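CELL WALL surface anchor family protein (Streptococcus pneumoniae, PDB 2WW8) serves as the adhesin of the pneumococcal pilus, RrgA, and probably attaches the bacterium to host cells through an integrin I-like domain carried on a stalk of beta domains. Local coordinates at residues 644-652 with 663-674; 171-180 with 713-721. All coordinates share one frame; numbering follows the deposited sequence.

Contact 1 (644-652 with 663-674); sequences GGLLKNAKV and VTGLYLGTDEKV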
loop_
_atom_site.group_PDB
_atom_site.type_symbol
_atom_site.label_atom_id
_atom_site.label_comp_id
_atom_site.label_asym_id
_atom_site.label_seq_id
_atom_site.Cartn_x
_atom_site.Cartn_y
_atom_site.Cartn_z
ATOM N N GLY A 644 -18.864 11.728 -12.925
ATOM C CA GLY A 644 -18.222 10.419 -12.962
ATOM C C GLY A 644 -16.706 10.475 -12.982
ATOM O O GLY A 644 -16.099 9.423 -12.876
ATOM N N GLY A 645 -16.105 11.656 -13.107
ATOM C CA GLY A 645 -14.674 11.846 -12.977
ATOM C C GLY A 645 -13.831 10.827 -13.731
ATOM O O GLY A 645 -14.087 10.496 -14.894
ATOM N N LEU A 646 -12.798 10.325 -13.075
ATOM C CA LEU A 646 -11.897 9.345 -13.708
ATOM C C LEU A 646 -12.630 8.081 -14.212
ATOM O O LEU A 646 -12.185 7.371 -15.119
ATOM C CB LEU A 646 -10.822 8.958 -12.687
ATOM C CG LEU A 646 -9.890 10.139 -12.280
ATOM C CD1 LEU A 646 -9.075 9.634 -11.148
ATOM C CD2 LEU A 646 -8.955 10.589 -13.437
ATOM N N LEU A 647 -13.793 7.790 -13.651
ATOM C CA LEU A 647 -14.504 6.545 -14.030
ATOM C C LEU A 647 -15.591 6.753 -15.085
ATOM O O LEU A 647 -16.340 5.826 -15.409
ATOM C CB LEU A 647 -15.058 5.844 -12.764
ATOM C CG LEU A 647 -13.968 5.477 -11.760
ATOM C CD1 LEU A 647 -14.600 4.764 -10.574
ATOM C CD2 LEU A 647 -12.834 4.594 -12.420
ATOM N N LYS A 648 -15.640 7.966 -15.632
ATOM C CA LYS A 648 -16.703 8.362 -16.576
ATOM C C LYS A 648 -16.904 7.295 -17.672
ATOM O O LYS A 648 -18.027 7.007 -18.096
ATOM C CB LYS A 648 -16.265 9.709 -17.189
ATOM C CG LYS A 648 -17.165 10.244 -18.239
ATOM C CD LYS A 648 -16.578 11.583 -18.730
ATOM C CE LYS A 648 -16.439 12.561 -17.592
ATOM N NZ LYS A 648 -16.532 13.914 -18.144
ATOM N N ASN A 649 -15.816 6.675 -18.135
ATOM C CA ASN A 649 -15.922 5.705 -19.225
ATOM C C ASN A 649 -15.482 4.307 -18.808
ATOM O O ASN A 649 -15.238 3.449 -19.692
ATOM C CB ASN A 649 -15.122 6.220 -20.464
ATOM C CG ASN A 649 -15.751 7.468 -21.100
ATOM O OD1 ASN A 649 -15.135 8.540 -21.260
ATOM N ND2 ASN A 649 -17.010 7.338 -21.441
ATOM N N ALA A 650 -15.355 4.048 -17.502
ATOM C CA ALA A 650 -14.851 2.752 -17.029
ATOM C C ALA A 650 -15.992 1.743 -16.952
ATOM O O ALA A 650 -17.107 2.130 -16.601
ATOM C CB ALA A 650 -14.174 2.843 -15.643
ATOM N N LYS A 651 -15.731 0.489 -17.334
ATOM C CA LYS A 651 -16.730 -0.559 -17.185
ATOM C C LYS A 651 -16.013 -1.737 -16.565
ATOM O O LYS A 651 -14.841 -1.974 -16.879
ATOM C CB LYS A 651 -17.280 -0.989 -18.537
ATOM C CG LYS A 651 -18.503 -0.205 -18.932
ATOM C CD LYS A 651 -18.277 0.599 -20.167
ATOM C CE LYS A 651 -19.539 1.450 -20.398
ATOM N NZ LYS A 651 -19.867 2.539 -19.398
ATOM N N VAL A 652 -16.738 -2.484 -15.719
ATOM C CA VAL A 652 -16.262 -3.741 -15.161
ATOM C C VAL A 652 -17.089 -4.867 -15.769
ATOM O O VAL A 652 -18.313 -4.882 -15.606
ATOM C CB VAL A 652 -16.333 -3.714 -13.637
ATOM C CG1 VAL A 652 -15.655 -4.945 -13.053
ATOM C CG2 VAL A 652 -15.641 -2.431 -13.110
ATOM N N VAL A 663 -11.546 -4.726 -16.816
ATOM C CA VAL A 663 -11.903 -3.329 -16.574
ATOM C C VAL A 663 -11.401 -2.537 -17.783
ATOM O O VAL A 663 -10.203 -2.540 -18.080
ATOM C CB VAL A 663 -11.299 -2.782 -15.255
ATOM C CG1 VAL A 663 -11.702 -1.282 -15.081
ATOM C CG2 VAL A 663 -11.619 -3.640 -14.049
ATOM N N THR A 664 -12.326 -1.863 -18.464
ATOM C CA THR A 664 -12.048 -1.074 -19.650
ATOM C C THR A 664 -12.230 0.406 -19.386
ATOM O O THR A 664 -12.881 0.771 -18.424
ATOM C CB THR A 664 -12.941 -1.527 -20.840
ATOM O OG1 THR A 664 -14.295 -1.243 -20.512
ATOM C CG2 THR A 664 -12.815 -3.069 -21.178
ATOM N N GLY A 665 -11.635 1.245 -20.226
ATOM C CA GLY A 665 -11.914 2.669 -20.234
ATOM C C GLY A 665 -11.145 3.434 -19.167
ATOM O O GLY A 665 -11.734 4.314 -18.561
ATOM N N LEU A 666 -9.892 3.066 -18.905
ATOM C CA LEU A 666 -9.087 3.756 -17.901
ATOM C C LEU A 666 -8.331 4.901 -18.546
ATOM O O LEU A 666 -7.647 4.671 -19.536
ATOM C CB LEU A 666 -8.009 2.816 -17.306
ATOM C CG LEU A 666 -8.673 1.610 -16.557
ATOM C CD1 LEU A 666 -7.661 0.591 -15.964
ATOM C CD2 LEU A 666 -9.514 2.181 -15.428
ATOM N N TYR A 667 -8.375 6.083 -17.938
ATOM C CA TYR A 667 -7.661 7.284 -18.397
ATOM C C TYR A 667 -7.036 7.929 -17.160
ATOM O O TYR A 667 -7.785 8.470 -16.348
ATOM C CB TYR A 667 -8.591 8.278 -19.114
ATOM C CG TYR A 667 -9.271 7.769 -20.388
ATOM C CD1 TYR A 667 -10.389 6.899 -20.317
ATOM C CD2 TYR A 667 -8.808 8.161 -21.645
ATOM C CE1 TYR A 667 -10.990 6.448 -21.464
ATOM C CE2 TYR A 667 -9.447 7.725 -22.834
ATOM C CZ TYR A 667 -10.523 6.847 -22.702
ATOM O OH TYR A 667 -11.210 6.379 -23.816
ATOM N N LEU A 668 -5.724 7.793 -16.964
ATOM C CA LEU A 668 -5.033 8.204 -15.739
ATOM C C LEU A 668 -3.682 8.830 -16.014
ATOM O O LEU A 668 -2.848 8.282 -16.800
ATOM C CB LEU A 668 -4.815 6.988 -14.828
ATOM C CG LEU A 668 -6.114 6.250 -14.495
ATOM C CD1 LEU A 668 -5.814 4.822 -14.061
ATOM C CD2 LEU A 668 -6.920 7.024 -13.436
ATOM N N GLY A 669 -3.523 9.991 -15.372
ATOM C CA GLY A 669 -2.265 10.701 -15.283
ATOM C C GLY A 669 -1.664 10.616 -13.899
ATOM O O GLY A 669 -1.993 9.744 -13.090
ATOM N N THR A 670 -0.728 11.513 -13.643
ATOM C CA THR A 670 0.011 11.508 -12.384
ATOM C C THR A 670 -0.970 11.712 -11.227
ATOM O O THR A 670 -1.850 12.547 -11.341
ATOM C CB THR A 670 1.030 12.684 -12.465
ATOM O OG1 THR A 670 2.103 12.305 -13.347
ATOM C CG2 THR A 670 1.581 13.052 -11.085
ATOM N N ASP A 671 -0.848 10.975 -10.135
ATOM C CA ASP A 671 -1.710 11.096 -8.962
ATOM C C ASP A 671 -3.171 10.721 -9.232
ATOM O O ASP A 671 -4.021 11.109 -8.442
ATOM C CB ASP A 671 -1.618 12.462 -8.256
ATOM C CG ASP A 671 -0.224 12.710 -7.619
ATOM O OD1 ASP A 671 0.378 11.764 -7.059
ATOM O OD2 ASP A 671 0.310 13.849 -7.676
ATOM N N GLU A 672 -3.458 9.976 -10.298
ATOM C CA GLU A 672 -4.801 9.502 -10.592
ATOM C C GLU A 672 -4.740 8.018 -10.430
ATOM O O GLU A 672 -3.966 7.337 -11.129
ATOM C CB GLU A 672 -5.240 9.896 -12.026
ATOM C CG GLU A 672 -5.285 11.438 -12.113
ATOM C CD GLU A 672 -5.815 12.039 -13.410
ATOM O OE1 GLU A 672 -5.631 11.473 -14.530
ATOM O OE2 GLU A 672 -6.415 13.144 -13.279
ATOM N N LYS A 673 -5.600 7.494 -9.561
ATOM C CA LYS A 673 -5.487 6.103 -9.209
ATOM C C LYS A 673 -6.858 5.441 -9.092
ATOM O O LYS A 673 -7.775 6.026 -8.524
ATOM C CB LYS A 673 -4.727 6.007 -7.929
ATOM C CG LYS A 673 -4.533 4.554 -7.367
ATOM C CD LYS A 673 -3.682 4.788 -6.085
ATOM C CE LYS A 673 -3.135 3.499 -5.458
ATOM N NZ LYS A 673 -2.960 3.588 -3.938
ATOM N N VAL A 674 -7.016 4.254 -9.666
ATOM C CA VAL A 674 -8.308 3.528 -9.606
ATOM C C VAL A 674 -8.070 2.253 -8.795
ATOM O O VAL A 674 -6.956 1.697 -8.883
ATOM C CB VAL A 674 -8.678 3.107 -11.041
ATOM C CG1 VAL A 674 -9.864 2.151 -11.084
ATOM C CG2 VAL A 674 -9.078 4.400 -11.781
HETATM O O HOH W 1 -13.114 6.702 -17.460
HETATM O O HOH W 2 -9.578 6.402 -15.450
HETATM O O HOH W 3 -15.097 1.197 -21.330
#
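Lys651 and Thr664 pair at the open end of an antiparallel beta hairpin, strands 651-655 and 660-668, in the Ig-like domain of the tip pilin. They form a hydrogen-bonded pair: Lys651 N reaches Thr664 O at 3.1 Å, and Thr664 N returns to Lys651 O. In the non-hydrogen-bonded pair that follows, Val652 CG2 lies against Val663 CG2. On the side of Lys651 away from Val652 the regular pairing ends, although Ala650 CA still lies 3.1 Å from Thr664 O in a CA-H...O contact; before it, 644-649 runs through a short 3-10 segment and into a type I turn, Leu647 to Ala650. Gly665 and Leu666 both face Gly596 of strand 593-601, a G1 beta bulge.

Two waters bridge the segments here. One donates to Leu646 O and Gly665 O and accepts from Asn649 N; the second accepts from Tyr667 N and donates to the same Leu646 O, so both hold that carbonyl.

Leu646 carries the apolar part. Its CB starts toward the other segment, and with CG beside the backbone N (chi1 -64°) the branch is directed at Leu668 and Glu672. CD1 touches Glu672 CB at 3.9 Å and Leu668 CD2 at 4.1 Å, the two leucines crossing at about a right angle. CD2 rests on the carboxylate end of Glu672, 3.5 Å from its CD. Nearby, Leu647 CD2 meets Val674 CG2 at 3.8 Å, and Leu623 of strand 621-625 touches Val674 as well.

Two partners hold Glu672 OE1: Lys591, through a salt bridge, and a backbone amide of the type II turn Gly669 to Glu672. Gly669 N meets Glu672 OE1 at 2.7 Å, on its anti side and 26° out of the carboxylate plane.

Contact 2 (171-180 with 713-721); sequences QHKALNPNPY and FPIPKIRDV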
loop_
_atom_site.group_PDB
_atom_site.type_symbol
_atom_site.label_atom_id
_atom_site.label_comp_id
_atom_site.label_asym_id
_atom_site.label_seq_id
_atom_site.Cartn_x
_atom_site.Cartn_y
_atom_site.Cartn_z
ATOM N N GLN A 171 0.596 -22.317 10.841
ATOM C CA GLN A 171 0.885 -22.217 9.406
ATOM C C GLN A 171 -0.066 -21.263 8.696
ATOM O O GLN A 171 -1.091 -20.877 9.254
ATOM C CB GLN A 171 0.837 -23.601 8.751
ATOM C CG GLN A 171 1.859 -24.605 9.324
ATOM C CD GLN A 171 3.299 -24.173 9.043
ATOM O OE1 GLN A 171 3.971 -23.631 9.924
ATOM N NE2 GLN A 171 3.769 -24.392 7.817
ATOM N N HIS A 172 0.253 -20.882 7.459
ATOM C CA HIS A 172 -0.536 -19.866 6.774
ATOM C C HIS A 172 -1.225 -20.435 5.542
ATOM O O HIS A 172 -0.690 -21.293 4.822
ATOM C CB HIS A 172 0.344 -18.667 6.415
ATOM C CG HIS A 172 0.658 -17.776 7.572
ATOM N ND1 HIS A 172 1.528 -18.133 8.583
ATOM C CD2 HIS A 172 0.217 -16.532 7.883
ATOM C CE1 HIS A 172 1.608 -17.154 9.470
ATOM N NE2 HIS A 172 0.828 -16.167 9.063
ATOM N N LYS A 173 -2.411 -19.896 5.291
ATOM C CA LYS A 173 -3.269 -20.309 4.180
ATOM C C LYS A 173 -3.174 -19.432 2.917
ATOM O O LYS A 173 -3.645 -19.812 1.834
ATOM C CB LYS A 173 -4.703 -20.476 4.691
ATOM C CG LYS A 173 -4.878 -21.789 5.412
ATOM C CD LYS A 173 -6.202 -21.913 6.139
ATOM C CE LYS A 173 -7.321 -22.177 5.148
ATOM N NZ LYS A 173 -8.556 -22.692 5.819
ATOM N N ALA A 174 -2.507 -18.290 3.039
ATOM C CA ALA A 174 -2.473 -17.334 1.933
ATOM C C ALA A 174 -1.177 -16.545 1.906
ATOM O O ALA A 174 -0.595 -16.284 2.978
ATOM C CB ALA A 174 -3.647 -16.377 2.027
ATOM N N LEU A 175 -0.789 -16.174 0.681
ATOM C CA LEU A 175 0.461 -15.463 0.333
ATOM C C LEU A 175 0.184 -14.282 -0.601
ATOM O O LEU A 175 -0.592 -14.399 -1.573
ATOM C CB LEU A 175 1.517 -16.365 -0.349
ATOM C CG LEU A 175 1.830 -17.709 0.355
ATOM C CD1 LEU A 175 2.629 -18.646 -0.533
ATOM C CD2 LEU A 175 2.532 -17.533 1.702
ATOM N N ASN A 176 0.850 -13.170 -0.300
ATOM C CA ASN A 176 0.815 -11.996 -1.136
ATOM C C ASN A 176 2.207 -11.793 -1.735
ATOM O O ASN A 176 3.220 -12.157 -1.123
ATOM C CB ASN A 176 0.450 -10.755 -0.323
ATOM C CG ASN A 176 -1.045 -10.446 -0.365
ATOM O OD1 ASN A 176 -1.780 -10.872 -1.276
ATOM N ND2 ASN A 176 -1.511 -9.691 0.634
ATOM N N PRO A 177 2.236 -11.177 -2.916
ATOM C CA PRO A 177 3.486 -10.662 -3.444
ATOM C C PRO A 177 3.975 -9.579 -2.508
ATOM O O PRO A 177 3.161 -8.865 -1.887
ATOM C CB PRO A 177 3.087 -9.962 -4.747
ATOM C CG PRO A 177 1.590 -9.914 -4.751
ATOM C CD PRO A 177 1.086 -10.989 -3.834
ATOM N N ASN A 178 5.303 -9.422 -2.496
ATOM C CA ASN A 178 5.918 -8.347 -1.755
ATOM C C ASN A 178 7.134 -7.736 -2.442
ATOM O O ASN A 178 8.102 -8.453 -2.699
ATOM C CB ASN A 178 6.311 -8.849 -0.364
ATOM C CG ASN A 178 6.782 -7.720 0.540
ATOM O OD1 ASN A 178 6.038 -6.775 0.794
ATOM N ND2 ASN A 178 8.014 -7.815 1.027
ATOM N N PRO A 179 7.100 -6.416 -2.721
ATOM C CA PRO A 179 5.883 -5.603 -2.560
ATOM C C PRO A 179 4.745 -5.940 -3.507
ATOM O O PRO A 179 4.981 -6.559 -4.553
ATOM C CB PRO A 179 6.372 -4.164 -2.813
ATOM C CG PRO A 179 7.579 -4.276 -3.532
ATOM C CD PRO A 179 8.260 -5.566 -3.040
ATOM N N TYR A 180 3.534 -5.495 -3.162
ATOM C CA TYR A 180 2.355 -5.906 -3.883
ATOM C C TYR A 180 2.128 -4.804 -4.913
ATOM O O TYR A 180 1.385 -5.010 -5.848
ATOM C CB TYR A 180 1.144 -6.176 -2.966
ATOM C CG TYR A 180 0.516 -4.987 -2.266
ATOM C CD1 TYR A 180 0.948 -4.587 -0.998
ATOM C CD2 TYR A 180 -0.516 -4.261 -2.893
ATOM C CE1 TYR A 180 0.350 -3.493 -0.347
ATOM C CE2 TYR A 180 -1.092 -3.124 -2.295
ATOM C CZ TYR A 180 -0.646 -2.767 -1.011
ATOM O OH TYR A 180 -1.218 -1.681 -0.419
ATOM N N PHE A 713 0.556 -7.715 -13.481
ATOM C CA PHE A 713 0.336 -7.566 -12.046
ATOM C C PHE A 713 0.981 -8.738 -11.284
ATOM O O PHE A 713 1.010 -9.883 -11.777
ATOM C CB PHE A 713 -1.189 -7.658 -11.764
ATOM C CG PHE A 713 -1.946 -6.410 -12.123
ATOM C CD1 PHE A 713 -2.397 -6.193 -13.416
ATOM C CD2 PHE A 713 -2.335 -5.535 -11.110
ATOM C CE1 PHE A 713 -3.142 -5.032 -13.710
ATOM C CE2 PHE A 713 -3.067 -4.397 -11.369
ATOM C CZ PHE A 713 -3.479 -4.152 -12.675
ATOM N N PRO A 714 1.402 -8.504 -10.035
ATOM C CA PRO A 714 1.902 -9.654 -9.265
ATOM C C PRO A 714 0.730 -10.513 -8.721
ATOM O O PRO A 714 -0.388 -10.006 -8.724
ATOM C CB PRO A 714 2.660 -8.978 -8.123
ATOM C CG PRO A 714 1.929 -7.682 -7.910
ATOM C CD PRO A 714 1.455 -7.239 -9.275
ATOM N N ILE A 715 0.934 -11.778 -8.315
ATOM C CA ILE A 715 -0.186 -12.714 -8.063
ATOM C C ILE A 715 -0.163 -13.414 -6.667
ATOM O O ILE A 715 0.788 -14.131 -6.370
ATOM C CB ILE A 715 -0.212 -13.867 -9.125
ATOM C CG1 ILE A 715 0.008 -13.351 -10.548
ATOM C CG2 ILE A 715 -1.546 -14.583 -9.083
ATOM C CD1 ILE A 715 -1.211 -12.645 -11.019
ATOM N N PRO A 716 -1.217 -13.250 -5.839
ATOM C CA PRO A 716 -1.381 -13.934 -4.559
ATOM C C PRO A 716 -1.738 -15.412 -4.732
ATOM O O PRO A 716 -2.122 -15.845 -5.830
ATOM C CB PRO A 716 -2.614 -13.242 -3.956
ATOM C CG PRO A 716 -2.644 -11.863 -4.652
ATOM C CD PRO A 716 -2.328 -12.288 -6.067
ATOM N N LYS A 717 -1.622 -16.156 -3.627
ATOM C CA LYS A 717 -1.888 -17.599 -3.644
ATOM C C LYS A 717 -2.706 -17.956 -2.417
ATOM O O LYS A 717 -2.521 -17.315 -1.376
ATOM C CB LYS A 717 -0.592 -18.415 -3.560
ATOM C CG LYS A 717 0.238 -18.327 -4.830
ATOM C CD LYS A 717 1.333 -17.300 -4.718
ATOM C CE LYS A 717 2.313 -17.482 -5.886
ATOM N NZ LYS A 717 1.924 -16.573 -7.047
ATOM N N ILE A 718 -3.560 -18.976 -2.520
ATOM C CA ILE A 718 -4.312 -19.425 -1.352
ATOM C C ILE A 718 -4.321 -20.945 -1.374
ATOM O O ILE A 718 -4.183 -21.566 -2.456
ATOM C CB ILE A 718 -5.760 -18.866 -1.319
ATOM C CG1 ILE A 718 -6.537 -19.321 -2.565
ATOM C CG2 ILE A 718 -5.722 -17.320 -1.169
ATOM C CD1 ILE A 718 -8.012 -18.984 -2.544
ATOM N N ARG A 719 -4.448 -21.534 -0.178
ATOM C CA ARG A 719 -4.582 -22.985 -0.078
ATOM C C ARG A 719 -5.487 -23.375 1.080
ATOM O O ARG A 719 -5.908 -22.519 1.866
ATOM C CB ARG A 719 -3.218 -23.637 0.165
ATOM C CG ARG A 719 -2.610 -23.155 1.478
ATOM C CD ARG A 719 -1.463 -24.037 1.866
ATOM N NE ARG A 719 -0.755 -23.575 3.051
ATOM C CZ ARG A 719 0.206 -24.286 3.620
ATOM N NH1 ARG A 719 0.520 -25.456 3.084
ATOM N NH2 ARG A 719 0.826 -23.836 4.700
ATOM N N ASP A 720 -5.768 -24.673 1.187
ATOM C CA ASP A 720 -6.440 -25.235 2.365
ATOM C C ASP A 720 -5.937 -26.666 2.562
ATOM O O ASP A 720 -5.252 -27.191 1.677
ATOM C CB ASP A 720 -7.972 -25.239 2.254
ATOM C CG ASP A 720 -8.668 -25.366 3.620
ATOM O OD1 ASP A 720 -8.017 -25.272 4.688
ATOM O OD2 ASP A 720 -9.891 -25.576 3.641
ATOM N N VAL A 721 -6.252 -27.262 3.712
ATOM C CA VAL A 721 -5.831 -28.639 3.992
ATOM C C VAL A 721 -7.115 -29.443 4.173
ATOM O O VAL A 721 -8.015 -29.020 4.911
ATOM C CB VAL A 721 -4.887 -28.754 5.226
ATOM C CG1 VAL A 721 -5.523 -28.195 6.494
ATOM C CG2 VAL A 721 -4.494 -30.212 5.493
HETATM O O HOH W 4 -10.430 -24.881 6.301
#
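Arg719 sets its CG between the backbone N and the carbonyl carbon (chi1 62°), then runs extended to NE, which carries the guanidinium across to the carbonyl of His172. There NE and NH2 grip one atom side-on: NE lies 2.9 Å from His172 O and NH2 3.0 Å from that same His172 O. The oxygen sits in the guanidinium plane, and further bonds from NH2 to Ser142 and NH1 to Asn689 fix the group's rotation. Asp720, its CG anti to the backbone N (chi1 -160°), lies side by side with Lys173. Lys173 NZ makes a salt bridge to Asp720 OD1 at 2.9 Å, approaching from above the carboxylate plane, and also bonds Leu199 O.

Between these groups and the prolines runs the backbone ladder. Arg719 N bonds Lys173 O, and Leu175 and Lys717 exchange two N-H...O bonds of 2.9 Å, Leu175 N to Lys717 O and Lys717 N to Leu175 O. Past Pro716, prolines take over: Pro177 CB packs on Pro714 CB at 3.5 Å, the two side chains crossing at about a right angle, while Pro177 CD leans on Pro716 CG.

Ala174 and Ile718 share one face with Tyr204, Leu175 and Lys717 the other. Strand 171-184 is also flanked by 157-162 and 187-196, and 717-718 by 692-693. This antiparallel pairing closes the beta domain over 532 intervening residues, consistent with an Ig-like domain into which another is inserted.

Overall arrangement
Contacts 1 and 2 lie in the central beta-rich part of this elongated molecule, their centres about 27 Å apart and their nearest atoms about 7 Å apart, without touching. Along the chain, 171-180 comes first, then 644-652 and 663-674, and finally 713-721, so contact 1, a local hairpin, falls between the two halves of contact 2. Strand 203-218 connects them: it pairs with strand 673-682 of contact 1 and with strand 187-196, which itself pairs with 171-184 of contact 2. The parallel sheet and helices of the magnesium-bearing region lie between 180 and 713. Contact 2 thus pairs chain before that region with chain well after it, consistent with an insertion into the beta domain.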